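Local coordinates for protein putative mandelate racemase (Zymomonas mobilis, PDB 2OX4) that binds magnesium and probably acts as a lyase, perhaps a dehydratase, of the mandelate racemase branch of the enolase superfamily, at residues L112-Y115 / K116-G120. Residues are numbered along the deposited sequence; the frame is centred on the assembly and turned at random.
Sequences LPVY and KLLGG
Tyr115 and Lys116 point the same way and lie side by side, with Lys116 CG over one face of the phenol ring. In the lysine conformer described here, one of two modelled, Lys116 CG stands 4.0 Å from the Tyr115 ring centroid and 26° off the ring normal, a CH-pi contact displaced toward the rim; the bend at chi2 (-95°) and the extended chi3 then bring Lys116 CE to about 3.4 Å from Tyr115 OH, an approach that may not hold in the other conformer. A chi1 of 76° places Tyr115 CG between its own backbone N and carbonyl carbon. At the far end of the ring, the hydroxyl is fixed by a hydrogen bond to Glu371. An alanine in place of Tyr115 would probably leave Glu371 without this partner and Lys116 CG without the face beneath it. Pro113 CG flanks the same lysine, 3.8 Å from Lys116 CG.

The backbone makes a tight turn with two i to i+3 bonds: Lys116 N bonds to Pro113 O and Leu117 N to Val114 O. Tyr115 O accepts Gly120 N at 2.9 Å and, more weakly, Leu118 N. Gly119 and Gly120 have positive phi, at backbone angles that call for glycine. This turn follows helix 89-110 of the N-terminal capping domain and leads toward strand 126-131 of the barrel.

Apolar contacts complete the turn. Val114 CG1, anti to its amide nitrogen, meets Leu118 CD1 at 3.6 Å, and both residues also pack on Phe297 of helix 296-309. Leu112 CD1 touches Leu117 CD2 at 3.9 Å, while Leu112 also packs against Leu110 of the second subunit.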
loop_
_atom_site.group_PDB
_atom_site.type_symbol
_atom_site.label_atom_id
_atom_site.label_comp_id
_atom_site.label_asym_id
_atom_site.label_seq_id
_atom_site.Cartn_x
_atom_site.Cartn_y
_atom_site.Cartn_z
ATOM N N LEU C 112 47.960 -14.305 0.690
ATOM C CA LEU C 112 46.834 -14.560 1.584
ATOM C C LEU C 112 45.734 -15.257 0.810
ATOM O O LEU C 112 45.511 -14.936 -0.360
ATOM C CB LEU C 112 46.265 -13.250 2.142
ATOM C CG LEU C 112 46.932 -12.576 3.344
ATOM C CD1 LEU C 112 46.157 -11.310 3.706
ATOM C CD2 LEU C 112 47.024 -13.529 4.524
ATOM N N PRO C 113 45.018 -16.185 1.462
ATOM C CA PRO C 113 43.796 -16.733 0.862
ATOM C C PRO C 113 42.732 -15.642 0.784
ATOM O O PRO C 113 42.696 -14.758 1.638
ATOM C CB PRO C 113 43.365 -17.830 1.857
ATOM C CG PRO C 113 44.028 -17.483 3.156
ATOM C CD PRO C 113 45.299 -16.737 2.802
ATOM N N VAL C 114 41.890 -15.701 -0.245
ATOM C CA VAL C 114 40.922 -14.634 -0.515
ATOM C C VAL C 114 40.003 -14.322 0.671
ATOM O O VAL C 114 39.689 -13.152 0.915
ATOM C CB VAL C 114 40.130 -14.901 -1.829
ATOM C CG1 VAL C 114 38.853 -14.055 -1.914
ATOM C CG2 VAL C 114 41.013 -14.607 -3.023
ATOM N N TYR C 115 39.589 -15.344 1.426
ATOM C CA TYR C 115 38.663 -15.104 2.549
ATOM C C TYR C 115 39.235 -14.102 3.572
ATOM O O TYR C 115 38.472 -13.383 4.221
ATOM C CB TYR C 115 38.213 -16.408 3.229
ATOM C CG TYR C 115 39.276 -17.022 4.123
ATOM C CD1 TYR C 115 39.444 -16.592 5.441
ATOM C CD2 TYR C 115 40.113 -18.024 3.645
ATOM C CE1 TYR C 115 40.428 -17.136 6.254
ATOM C CE2 TYR C 115 41.090 -18.584 4.451
ATOM C CZ TYR C 115 41.243 -18.136 5.749
ATOM O OH TYR C 115 42.220 -18.694 6.535
ATOM N N LYS C 116 40.565 -14.048 3.696
ATOM C CA LYS C 116 41.210 -13.089 4.599
ATOM C C LYS C 116 41.042 -11.654 4.089
ATOM O O LYS C 116 41.124 -10.723 4.855
ATOM C CB LYS C 116 42.697 -13.407 4.796
ATOM C CG LYS C 116 42.996 -14.736 5.501
ATOM C CD LYS C 116 43.204 -14.569 7.003
ATOM C CE LYS C 116 43.667 -15.880 7.664
ATOM N NZ LYS C 116 45.157 -15.991 7.743
ATOM N N LEU C 117 40.810 -11.494 2.782
ATOM C CA LEU C 117 40.539 -10.172 2.204
ATOM C C LEU C 117 39.050 -9.803 2.169
ATOM O O LEU C 117 38.704 -8.663 1.877
ATOM C CB LEU C 117 41.154 -10.049 0.804
ATOM C CG LEU C 117 42.651 -10.378 0.718
ATOM C CD1 LEU C 117 43.148 -10.329 -0.724
ATOM C CD2 LEU C 117 43.431 -9.441 1.619
ATOM N N LEU C 118 38.189 -10.764 2.476
ATOM C CA LEU C 118 36.729 -10.560 2.454
ATOM C C LEU C 118 36.132 -10.406 3.857
ATOM O O LEU C 118 34.913 -10.277 4.022
ATOM C CB LEU C 118 36.055 -11.729 1.738
ATOM C CG LEU C 118 36.429 -12.010 0.281
ATOM C CD1 LEU C 118 35.774 -13.332 -0.162
ATOM C CD2 LEU C 118 35.983 -10.852 -0.620
ATOM N N GLY C 119 36.989 -10.411 4.874
ATOM C CA GLY C 119 36.532 -10.163 6.241
ATOM C C GLY C 119 36.769 -11.319 7.200
ATOM O O GLY C 119 36.329 -11.279 8.353
ATOM N N GLY C 120 37.471 -12.349 6.731
ATOM C CA GLY C 120 37.950 -13.405 7.618
ATOM C C GLY C 120 36.956 -14.555 7.704
ATOM O O GLY C 120 36.009 -14.604 6.930
#